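Local coordinates for protein Blo t 1 allergen (Blomia tropicalis, PDB 5JT8) that is a mite allergen of the papain cysteine protease family that probably cleaves peptide bonds once the propeptide retained in this structure is removed, at residues R232-D237 with I324-T329; Q245-V250 with V328-L333; V250-H255 with V283-W288; N259-L264 with I299-G304. One frame throughout, in Å; residues are numbered along the deposited sequence.

In the fold
All four contacts lie within the papain-family part of the chain. From the N-terminal side, 232-237 comes first, then 245-250, and both close long loops by meeting the C-terminal run: interaction 1 at 324-329, interaction 2 at 328-333, with V328 and T329 common to both. Interactions 3 and 4 are nested inside these loops. They cross each other, because 259-264 lies within the loop closed by interaction 3 but pairs with 299-304 beyond it. V250 ends one contact and begins the next, linking helix 237-247 to the mixed sheet. Strands 281-291 and 294-300 are neighbours there; interaction 4 packs helix 259-262 against the end of strand 294-300.

Interaction 1 (R232-D237 with I324-T329); sequences RYHSSD and INNYVT. Unlike the reference sequence in segment 232-237: H234 (reference Gln). Unlike the reference sequence in segment 324-329: Y327 (reference Phe).
N325 and S235 hold each other through a reciprocal pair of bonds: N325 ND2 donates to S235 O at 2.7 Å, while S235 N returns a bond to N325 O at 3.2 Å. The other proton of the amide goes to D237 OD1, 2.9 Å from N325 ND2, with the carboxylate and amide planes only 29° apart. A water beside that bond donates to both N325 OD1 (2.6 Å from it) and D237 OD1. Asparagine suits this place because one flat group offers two donors and an acceptor. N325 N bonds to N320 OD1, and a second water bridges R232 O, 2.7 Å away, N325 O and V328 N.

S235 also locks the type II turn that begins at R232, its OG donating to R232 O at 2.6 Å. S236 follows as N-cap of helix 237-247, its OG taking D239 N. At the turn, H234 ND1 makes a weak bond to N326 OD1, 3.1 Å away at the edge of the imidazole. The amide of N326 has firmer ties outside, giving ND2 to D276 O and receiving N320 ND2 on OD1.

Y233, with CG anti to its backbone N (chi1 -173°), lies alongside N326, CE1 at 3.7 Å from N326 CB. It also meets the Y327 ring obliquely, and one water joins the two tyrosine hydroxyls. The polar atoms of N325 are thus paired with protein or water; these bonds probably repay the cost of burying the amide and tie the start of the helix to the C-terminal loop.

Interaction 2 (Q245-V250 with V328-L333); sequences QQHGPV and VTYATL
H247, in the last turn of helix 237-247, lays its imidazole against the ring of Y330 on strand 329-332, where the helix gives way to the sheet. The rings form a face-to-face stack, centroids 4.0 Å apart and planes 18° from parallel. A chi1 of 67° sets Y330 CG between its backbone N and carbonyl carbon. Y330 CE2 sits over the centre of the imidazole, whereas H247 CG lies toward the rim of the phenol, 3.4 Å from Y330 CD2. Q246 CB lies above the opposite imidazole face, toward its rim.

Strand 329-332 is the last of the chain. In papain-like proteases this C-terminal run passes from the beta domain to the helical one, and here L333 indeed touches L149 and Q153 of helix 139-154. G248 turns the chain out of the helix with positive phi, where a side chain would crowd the preceding carbonyl O and P249 CD, so glycine suits. V250 then packs CG2 on V328 CG1 at 3.6 Å and CG1 on Y330 CB at 3.8 Å, apolar side chains filling the buried end.

No direct hydrogen bond crosses the contact, and water does the polar work. One water donates to H247 O, 2.7 Å away, and to A331 O; another accepts a hydrogen bond from A331 N and lies near H247 O and P249 O. A third stands between H247 ND1, at 2.6 Å, and T332 OG1.

Interaction 3 (V250-H255 with V283-W288); sequences VVIYMH and VILVGW
V250 and L285 are joined by two backbone bonds, as are I252 and V283, making two antiparallel hydrogen-bonded pairs on strands 250-254 and 281-291. V250 N reaches L285 O at 3.1 Å, and L285 N returns to V250 O at 2.9 Å. In the second pair I252 N donates to V283 O at 2.9 Å, nearly straight at 168°, and V283 N donates to I252 O at the same length. V251 and I284 form the non-hydrogen-bonded pair between them. The strand directions are 129° apart, well short of exactly antiparallel, as expected of the strongly twisted, largely antiparallel sheet in the barrel-like beta domain of the papain fold.

V250, I252, V283 and L285 all send their side chains to one face. I252 is the central piece there: a chi1 of 62° puts CG1 in the crowded position between its backbone N and carbonyl carbon, tight against V283 CG2 at 3.5 Å. Its other branch, CG2, touches L285 CD1 at 3.6 Å, the two side chains crossing at about a right angle. V250 CG2 meets L285 CB at 3.8 Å, and M254 CG closes over V283 CG2 at 3.9 Å. Beta-branched and leucine side chains suit such a face, being bulky, wholly apolar and compatible with extended backbone.

This face is covered by V240 and I244 of helix 237-247, with I299 and W297 of strand 294-300 beside it. V251 and I284 point the other way, onto A141 and V145 of helix 139-154. Strand 281-291 continues the sheet through I284, bonded to R300, while V251 bonds to T329 of the C-terminal strand.

Interaction 4 (N259-L264 with I299-G304); sequences NYFRNL and IRNSWG
F261 of helix 259-262 pushes its ring between W303 and I299, with N301 facing its tip. The backbones stay far apart: R262 CA and W303 CA, the nearest, are separated by 9.9 Å. Side chains therefore do nearly all the bridging, apart from the carbonyl of R262 at the W303 rim. CG of F261 is anti to its backbone N (chi1 -176°), and the ring beyond it reaches the other segment through CE2 and CE1.

The closer side is that of N301 and W303. F261 CE2 comes within 3.8 Å of N301 ND2, the two groups meeting tip to tip, and within 3.9 Å of W303 CH2, which lies at the edge of the phenyl ring. The phenyl and indole planes are inclined at 68°. R262 O approaches W303 CZ3 to 3.9 Å, and N301 ND2 stands over one face of the indole toward its rim. The other side is looser, F261 CE1 being 4.1 Å from I299 CD1. No hydrogen bond crosses.

Part of the far side of the helix is covered by the propeptide region, where R262 NH2 bonds to M78 O and Y75 O and N263 ND2 to Q55 OE1; N259 and Y260 remain partly exposed.

N301 OD1 is bonded to H281 NE2 and to S302 N, the latter 2.7 Å away. Asn-Ser-Trp-Gly is the papain-family sequence at this point, and N301 and H281 probably correspond to the active-site asparagine and histidine. W303, stacked on H281, probably shields their bond from water, as its counterpart does in papain, while apolar F261 packs against the indole rim and the amide's ND2.

Interaction 1 (R232-D237 with I324-T329)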
# COMPACT_ATOMS: atom_id res chain seq x y z
N ARG A 232 5.06 -8.25 15.74
CA ARG A 232 4.20 -7.94 16.87
C ARG A 232 3.35 -6.69 16.61
O ARG A 232 3.86 -5.71 16.06
CB ARG A 232 5.07 -7.75 18.12
CG ARG A 232 4.41 -7.12 19.30
CD ARG A 232 5.43 -6.82 20.39
NE ARG A 232 4.82 -6.05 21.46
CZ ARG A 232 4.93 -4.73 21.60
NH1 ARG A 232 5.67 -4.03 20.75
NH2 ARG A 232 4.33 -4.12 22.60
N TYR A 233 2.06 -6.74 16.96
CA TYR A 233 1.17 -5.59 16.90
C TYR A 233 1.79 -4.43 17.67
O TYR A 233 2.37 -4.64 18.74
CB TYR A 233 -0.21 -5.94 17.47
CG TYR A 233 -1.27 -4.85 17.30
CD1 TYR A 233 -1.88 -4.64 16.06
CD2 TYR A 233 -1.67 -4.04 18.37
CE1 TYR A 233 -2.85 -3.64 15.89
CE2 TYR A 233 -2.64 -3.05 18.21
CZ TYR A 233 -3.22 -2.86 16.97
OH TYR A 233 -4.17 -1.88 16.80
N HIS A 234 1.70 -3.22 17.13
CA HIS A 234 2.35 -2.05 17.74
C HIS A 234 3.86 -2.23 17.88
O HIS A 234 4.42 -1.89 18.92
CB HIS A 234 1.77 -1.73 19.13
CG HIS A 234 0.49 -0.95 19.12
ND1 HIS A 234 -0.16 -0.61 17.96
CD2 HIS A 234 -0.25 -0.45 20.14
CE1 HIS A 234 -1.26 0.07 18.26
NE2 HIS A 234 -1.33 0.18 19.57
N SER A 235 4.52 -2.77 16.87
CA SER A 235 5.97 -2.88 16.96
C SER A 235 6.61 -1.51 17.11
O SER A 235 6.07 -0.49 16.65
CB SER A 235 6.53 -3.60 15.73
OG SER A 235 6.40 -5.00 15.90
N SER A 236 7.74 -1.48 17.80
CA SER A 236 8.51 -0.26 17.92
C SER A 236 9.08 0.14 16.56
O SER A 236 9.27 -0.71 15.69
CB SER A 236 9.64 -0.45 18.92
OG SER A 236 10.47 -1.49 18.44
N ASP A 237 9.36 1.43 16.40
CA ASP A 237 9.99 1.93 15.18
C ASP A 237 11.30 1.19 14.94
O ASP A 237 11.62 0.80 13.82
CB ASP A 237 10.25 3.45 15.29
CG ASP A 237 8.98 4.29 15.20
OD1 ASP A 237 7.88 3.72 14.97
OD2 ASP A 237 9.08 5.54 15.32
N ILE A 324 0.77 2.81 11.10
CA ILE A 324 1.91 2.27 10.35
C ILE A 324 2.58 1.08 11.04
O ILE A 324 2.97 0.11 10.38
CB ILE A 324 2.95 3.39 10.12
CG1 ILE A 324 2.52 4.27 8.95
CG2 ILE A 324 4.36 2.81 9.88
CD1 ILE A 324 3.27 5.60 8.91
N ASN A 325 2.71 1.14 12.37
CA ASN A 325 3.33 0.06 13.13
C ASN A 325 2.42 -1.11 13.50
O ASN A 325 2.85 -2.03 14.21
CB ASN A 325 3.92 0.61 14.44
CG ASN A 325 4.97 1.68 14.23
OD1 ASN A 325 4.68 2.75 13.69
ND2 ASN A 325 6.20 1.40 14.67
N ASN A 326 1.16 -1.09 13.08
CA ASN A 326 0.22 -2.09 13.58
C ASN A 326 0.49 -3.48 13.01
O ASN A 326 0.54 -4.46 13.75
CB ASN A 326 -1.23 -1.67 13.26
CG ASN A 326 -1.70 -0.49 14.10
OD1 ASN A 326 -1.02 -0.07 15.04
ND2 ASN A 326 -2.89 0.04 13.78
N TYR A 327 0.69 -3.55 11.70
CA TYR A 327 0.74 -4.83 10.99
C TYR A 327 1.86 -4.87 9.98
O TYR A 327 1.64 -4.74 8.77
CB TYR A 327 -0.58 -5.12 10.27
CG TYR A 327 -1.79 -5.07 11.16
CD1 TYR A 327 -2.06 -6.10 12.06
CD2 TYR A 327 -2.68 -4.00 11.09
CE1 TYR A 327 -3.19 -6.06 12.86
CE2 TYR A 327 -3.80 -3.96 11.90
CZ TYR A 327 -4.05 -4.99 12.78
OH TYR A 327 -5.16 -4.94 13.57
N VAL A 328 3.07 -5.06 10.47
CA VAL A 328 4.23 -5.05 9.62
C VAL A 328 4.66 -6.48 9.32
O VAL A 328 4.81 -7.30 10.23
CB VAL A 328 5.36 -4.28 10.29
CG1 VAL A 328 6.58 -4.21 9.39
CG2 VAL A 328 4.87 -2.87 10.66
N THR A 329 4.86 -6.77 8.03
CA THR A 329 5.17 -8.12 7.59
C THR A 329 6.33 -8.13 6.64
O THR A 329 6.33 -7.38 5.67
CB THR A 329 3.98 -8.78 6.87
OG1 THR A 329 2.86 -8.84 7.76
CG2 THR A 329 4.35 -10.20 6.39
O HOH W 1 3.55 -4.81 13.50
O HOH W 2 -6.13 -2.42 14.37
O HOH W 3 5.96 5.02 13.50

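Interaction 2 (Q245-V250 with V328-L333)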
# COMPACT_ATOMS: atom_id res chain seq x y z
N GLN A 245 16.03 -3.19 7.49
CA GLN A 245 17.45 -3.32 7.20
C GLN A 245 17.86 -4.78 6.92
O GLN A 245 18.61 -5.03 5.98
CB GLN A 245 18.29 -2.77 8.36
CG GLN A 245 19.78 -2.76 8.04
CD GLN A 245 20.66 -2.19 9.16
OE1 GLN A 245 21.59 -1.42 8.90
NE2 GLN A 245 20.39 -2.58 10.40
N GLN A 246 17.37 -5.73 7.73
CA GLN A 246 17.80 -7.12 7.61
C GLN A 246 16.95 -7.99 6.68
O GLN A 246 17.44 -9.00 6.15
CB GLN A 246 17.86 -7.79 8.98
CG GLN A 246 19.00 -7.33 9.90
CD GLN A 246 20.23 -6.79 9.16
OE1 GLN A 246 20.59 -5.62 9.32
NE2 GLN A 246 20.89 -7.64 8.37
N HIS A 247 15.69 -7.63 6.48
CA HIS A 247 14.84 -8.49 5.63
C HIS A 247 14.29 -7.80 4.38
O HIS A 247 13.59 -8.43 3.60
CB HIS A 247 13.70 -9.07 6.47
CG HIS A 247 14.17 -9.86 7.65
ND1 HIS A 247 14.70 -11.12 7.52
CD2 HIS A 247 14.24 -9.55 8.97
CE1 HIS A 247 15.06 -11.57 8.72
NE2 HIS A 247 14.79 -10.63 9.61
N GLY A 248 14.64 -6.53 4.17
CA GLY A 248 14.15 -5.81 2.99
C GLY A 248 12.87 -5.01 3.24
O GLY A 248 12.41 -4.90 4.38
N PRO A 249 12.32 -4.42 2.17
CA PRO A 249 11.06 -3.67 2.27
C PRO A 249 9.96 -4.52 2.89
O PRO A 249 9.93 -5.74 2.69
CB PRO A 249 10.74 -3.32 0.82
CG PRO A 249 12.12 -3.14 0.20
CD PRO A 249 12.95 -4.24 0.85
N VAL A 250 9.10 -3.87 3.68
CA VAL A 250 8.06 -4.58 4.42
C VAL A 250 6.67 -4.05 4.07
O VAL A 250 6.52 -2.87 3.73
CB VAL A 250 8.30 -4.46 5.94
CG1 VAL A 250 9.66 -5.08 6.31
CG2 VAL A 250 8.23 -3.01 6.39
N VAL A 328 3.07 -5.06 10.47
CA VAL A 328 4.23 -5.05 9.62
C VAL A 328 4.66 -6.48 9.32
O VAL A 328 4.81 -7.30 10.23
CB VAL A 328 5.36 -4.28 10.29
CG1 VAL A 328 6.58 -4.21 9.39
CG2 VAL A 328 4.87 -2.87 10.66
N THR A 329 4.86 -6.77 8.03
CA THR A 329 5.17 -8.12 7.59
C THR A 329 6.33 -8.13 6.64
O THR A 329 6.33 -7.38 5.67
CB THR A 329 3.98 -8.78 6.87
OG1 THR A 329 2.86 -8.84 7.76
CG2 THR A 329 4.35 -10.20 6.39
N TYR A 330 7.33 -8.98 6.89
CA TYR A 330 8.42 -9.15 5.92
C TYR A 330 8.36 -10.54 5.28
O TYR A 330 7.66 -11.44 5.76
CB TYR A 330 9.78 -8.91 6.59
CG TYR A 330 10.21 -9.94 7.65
CD1 TYR A 330 9.89 -9.76 8.99
CD2 TYR A 330 10.96 -11.06 7.31
CE1 TYR A 330 10.29 -10.67 9.96
CE2 TYR A 330 11.38 -11.98 8.28
CZ TYR A 330 11.04 -11.77 9.61
OH TYR A 330 11.44 -12.65 10.58
N ALA A 331 9.06 -10.71 4.17
CA ALA A 331 9.11 -12.00 3.51
C ALA A 331 10.55 -12.45 3.33
O ALA A 331 11.49 -11.66 3.50
CB ALA A 331 8.38 -11.96 2.16
N THR A 332 10.71 -13.71 2.95
CA THR A 332 12.00 -14.35 2.83
C THR A 332 12.04 -15.17 1.55
O THR A 332 11.14 -15.99 1.32
CB THR A 332 12.27 -15.28 4.03
OG1 THR A 332 12.19 -14.51 5.23
CG2 THR A 332 13.63 -15.93 3.91
N LEU A 333 13.05 -14.93 0.72
CA LEU A 333 13.25 -15.74 -0.49
C LEU A 333 14.01 -17.04 -0.18
O LEU A 333 13.56 -18.15 -0.50
CB LEU A 333 14.02 -14.95 -1.54
CG LEU A 333 13.38 -13.68 -2.11
CD1 LEU A 333 14.10 -13.26 -3.39
CD2 LEU A 333 11.89 -13.88 -2.40
OXT LEU A 333 15.09 -16.97 0.42
O HOH W 4 14.17 -11.06 3.35
O HOH W 5 10.73 -8.45 3.36
O HOH W 6 14.40 -13.01 5.75
O HOH W 7 13.49 -10.73 12.46

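Interaction 3 (V250-H255 with V283-W288)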
# COMPACT_ATOMS: atom_id res chain seq x y z
N VAL A 250 9.10 -3.87 3.68
CA VAL A 250 8.06 -4.58 4.42
C VAL A 250 6.67 -4.05 4.07
O VAL A 250 6.52 -2.87 3.73
CB VAL A 250 8.30 -4.46 5.94
CG1 VAL A 250 9.66 -5.08 6.31
CG2 VAL A 250 8.23 -3.01 6.39
N VAL A 251 5.68 -4.93 4.12
CA VAL A 251 4.27 -4.53 4.00
C VAL A 251 3.82 -3.96 5.33
O VAL A 251 4.15 -4.50 6.39
CB VAL A 251 3.35 -5.73 3.66
CG1 VAL A 251 1.88 -5.28 3.61
CG2 VAL A 251 3.76 -6.35 2.35
N ILE A 252 3.10 -2.84 5.27
CA ILE A 252 2.40 -2.32 6.43
C ILE A 252 0.93 -2.07 6.08
O ILE A 252 0.57 -1.91 4.92
CB ILE A 252 3.01 -1.00 6.96
CG1 ILE A 252 2.91 0.09 5.89
CG2 ILE A 252 4.46 -1.17 7.37
CD1 ILE A 252 3.07 1.51 6.44
N TYR A 253 0.08 -2.08 7.10
CA TYR A 253 -1.32 -1.72 6.93
C TYR A 253 -1.59 -0.44 7.68
O TYR A 253 -1.25 -0.32 8.85
CB TYR A 253 -2.23 -2.82 7.45
CG TYR A 253 -2.57 -3.83 6.40
CD1 TYR A 253 -1.65 -4.78 6.01
CD2 TYR A 253 -3.82 -3.82 5.79
CE1 TYR A 253 -1.96 -5.71 5.05
CE2 TYR A 253 -4.14 -4.76 4.82
CZ TYR A 253 -3.21 -5.70 4.46
OH TYR A 253 -3.50 -6.64 3.49
N MET A 254 -2.21 0.51 7.00
CA MET A 254 -2.44 1.79 7.63
C MET A 254 -3.76 2.42 7.21
O MET A 254 -4.59 1.79 6.55
CB MET A 254 -1.25 2.73 7.35
CG MET A 254 -0.67 2.60 5.97
SD MET A 254 -1.67 3.52 4.81
CE MET A 254 -1.66 5.12 5.62
N HIS A 255 -3.97 3.66 7.64
CA HIS A 255 -5.22 4.34 7.41
C HIS A 255 -5.13 5.17 6.13
O HIS A 255 -4.95 6.39 6.17
CB HIS A 255 -5.57 5.22 8.63
CG HIS A 255 -6.98 5.73 8.63
ND1 HIS A 255 -7.57 6.30 9.73
CD2 HIS A 255 -7.92 5.75 7.65
CE1 HIS A 255 -8.81 6.65 9.44
NE2 HIS A 255 -9.04 6.33 8.18
N VAL A 283 0.47 -0.83 2.19
CA VAL A 283 1.55 -0.22 1.41
C VAL A 283 2.88 -0.83 1.85
O VAL A 283 2.88 -1.79 2.62
CB VAL A 283 1.60 1.30 1.55
CG1 VAL A 283 0.35 1.96 0.95
CG2 VAL A 283 1.78 1.71 3.03
N ILE A 284 3.99 -0.25 1.40
CA ILE A 284 5.32 -0.77 1.68
C ILE A 284 6.23 0.29 2.30
O ILE A 284 6.28 1.42 1.82
CB ILE A 284 5.99 -1.29 0.36
CG1 ILE A 284 5.17 -2.45 -0.24
CG2 ILE A 284 7.43 -1.72 0.59
CD1 ILE A 284 5.57 -2.77 -1.69
N LEU A 285 6.93 -0.07 3.37
CA LEU A 285 8.02 0.76 3.88
C LEU A 285 9.30 0.34 3.19
O LEU A 285 9.65 -0.84 3.17
CB LEU A 285 8.18 0.62 5.39
CG LEU A 285 7.06 1.10 6.31
CD1 LEU A 285 7.40 0.80 7.78
CD2 LEU A 285 6.86 2.60 6.11
N VAL A 286 10.01 1.30 2.60
CA VAL A 286 11.25 0.98 1.93
C VAL A 286 12.43 1.64 2.63
O VAL A 286 13.56 1.50 2.20
CB VAL A 286 11.25 1.42 0.46
CG1 VAL A 286 10.18 0.67 -0.34
CG2 VAL A 286 11.10 2.93 0.34
N GLY A 287 12.16 2.36 3.71
CA GLY A 287 13.23 2.98 4.47
C GLY A 287 12.82 4.11 5.39
O GLY A 287 11.64 4.31 5.70
N TRP A 288 13.81 4.86 5.83
CA TRP A 288 13.57 5.96 6.75
C TRP A 288 14.67 6.97 6.65
O TRP A 288 15.73 6.70 6.08
CB TRP A 288 13.49 5.44 8.18
CG TRP A 288 14.81 4.96 8.70
CD1 TRP A 288 15.77 5.71 9.32
CD2 TRP A 288 15.33 3.63 8.64
NE1 TRP A 288 16.85 4.93 9.66
CE2 TRP A 288 16.60 3.64 9.26
CE3 TRP A 288 14.83 2.42 8.15
CZ2 TRP A 288 17.38 2.49 9.40
CZ3 TRP A 288 15.61 1.28 8.27
CH2 TRP A 288 16.87 1.33 8.89

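Interaction 4 (N259-L264 with I299-G304)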
# COMPACT_ATOMS: atom_id res chain seq x y z
N ASN A 259 -7.75 11.90 5.14
CA ASN A 259 -7.67 13.00 4.18
C ASN A 259 -6.26 13.45 3.86
O ASN A 259 -5.92 13.67 2.70
CB ASN A 259 -8.47 14.20 4.69
CG ASN A 259 -9.93 14.12 4.34
OD1 ASN A 259 -10.29 13.71 3.23
ND2 ASN A 259 -10.80 14.50 5.27
N TYR A 260 -5.43 13.56 4.89
CA TYR A 260 -4.06 14.03 4.72
C TYR A 260 -3.22 13.01 3.94
O TYR A 260 -2.49 13.37 3.02
CB TYR A 260 -3.41 14.31 6.09
CG TYR A 260 -4.11 15.43 6.85
CD1 TYR A 260 -5.22 15.16 7.64
CD2 TYR A 260 -3.66 16.74 6.78
CE1 TYR A 260 -5.87 16.17 8.34
CE2 TYR A 260 -4.30 17.76 7.47
CZ TYR A 260 -5.40 17.47 8.25
OH TYR A 260 -6.04 18.47 8.94
N PHE A 261 -3.33 11.75 4.31
CA PHE A 261 -2.60 10.72 3.58
C PHE A 261 -3.14 10.59 2.16
O PHE A 261 -2.38 10.50 1.20
CB PHE A 261 -2.66 9.37 4.30
CG PHE A 261 -1.83 8.33 3.63
CD1 PHE A 261 -0.47 8.24 3.89
CD2 PHE A 261 -2.39 7.47 2.69
CE1 PHE A 261 0.32 7.30 3.26
CE2 PHE A 261 -1.62 6.54 2.04
CZ PHE A 261 -0.26 6.44 2.33
N ARG A 262 -4.47 10.59 2.06
CA ARG A 262 -5.17 10.50 0.77
C ARG A 262 -4.63 11.44 -0.30
O ARG A 262 -4.37 11.04 -1.44
CB ARG A 262 -6.66 10.78 0.99
CG ARG A 262 -7.55 10.61 -0.21
CD ARG A 262 -9.01 10.71 0.21
NE ARG A 262 -9.91 10.77 -0.94
CZ ARG A 262 -11.23 10.85 -0.86
NH1 ARG A 262 -11.83 10.88 0.33
NH2 ARG A 262 -11.95 10.90 -1.97
N ASN A 263 -4.44 12.70 0.08
CA ASN A 263 -4.08 13.72 -0.89
C ASN A 263 -2.62 14.12 -0.83
O ASN A 263 -2.23 15.12 -1.44
CB ASN A 263 -4.94 14.95 -0.69
CG ASN A 263 -6.38 14.69 -1.05
OD1 ASN A 263 -6.73 14.65 -2.22
ND2 ASN A 263 -7.21 14.49 -0.03
N LEU A 264 -1.83 13.34 -0.10
CA LEU A 264 -0.41 13.65 0.10
C LEU A 264 0.35 13.85 -1.21
O LEU A 264 0.22 13.04 -2.13
CB LEU A 264 0.26 12.54 0.91
CG LEU A 264 1.71 12.76 1.35
CD1 LEU A 264 1.83 14.07 2.13
CD2 LEU A 264 2.19 11.59 2.20
N ILE A 299 7.40 5.61 2.36
CA ILE A 299 6.30 4.73 2.00
C ILE A 299 6.17 4.57 0.49
O ILE A 299 6.02 5.54 -0.24
CB ILE A 299 4.97 5.27 2.57
CG1 ILE A 299 4.95 5.05 4.09
CG2 ILE A 299 3.77 4.58 1.93
CD1 ILE A 299 3.68 5.55 4.75
N ARG A 300 6.24 3.32 0.03
CA ARG A 300 5.93 3.03 -1.36
C ARG A 300 4.45 2.70 -1.51
O ARG A 300 3.97 1.69 -0.97
CB ARG A 300 6.77 1.87 -1.89
CG ARG A 300 6.32 1.36 -3.25
CD ARG A 300 7.16 0.19 -3.67
NE ARG A 300 6.64 -0.46 -4.88
CZ ARG A 300 7.17 -0.31 -6.09
NH1 ARG A 300 8.22 0.47 -6.28
NH2 ARG A 300 6.63 -0.95 -7.12
N ASN A 301 3.75 3.55 -2.26
CA ASN A 301 2.30 3.42 -2.42
C ASN A 301 2.00 2.85 -3.81
O ASN A 301 2.89 2.76 -4.65
CB ASN A 301 1.63 4.78 -2.20
CG ASN A 301 0.14 4.67 -1.88
OD1 ASN A 301 -0.46 3.61 -1.98
ND2 ASN A 301 -0.46 5.79 -1.50
N SER A 302 0.75 2.45 -4.04
CA SER A 302 0.34 1.87 -5.32
C SER A 302 -0.76 2.70 -5.99
O SER A 302 -1.75 2.16 -6.51
CB SER A 302 -0.14 0.43 -5.11
OG SER A 302 -1.17 0.37 -4.12
N TRP A 303 -0.58 4.02 -6.00
CA TRP A 303 -1.57 4.93 -6.57
C TRP A 303 -1.00 5.77 -7.71
O TRP A 303 -1.46 6.88 -7.97
CB TRP A 303 -2.12 5.86 -5.49
CG TRP A 303 -2.95 5.16 -4.41
CD1 TRP A 303 -3.45 3.90 -4.46
CD2 TRP A 303 -3.36 5.72 -3.16
NE1 TRP A 303 -4.16 3.64 -3.31
CE2 TRP A 303 -4.10 4.73 -2.49
CE3 TRP A 303 -3.15 6.95 -2.53
CZ2 TRP A 303 -4.66 4.94 -1.22
CZ3 TRP A 303 -3.70 7.16 -1.26
CH2 TRP A 303 -4.44 6.15 -0.63
N GLY A 304 0.00 5.23 -8.40
CA GLY A 304 0.62 5.92 -9.51
C GLY A 304 1.65 6.94 -9.06
O GLY A 304 1.72 7.30 -7.88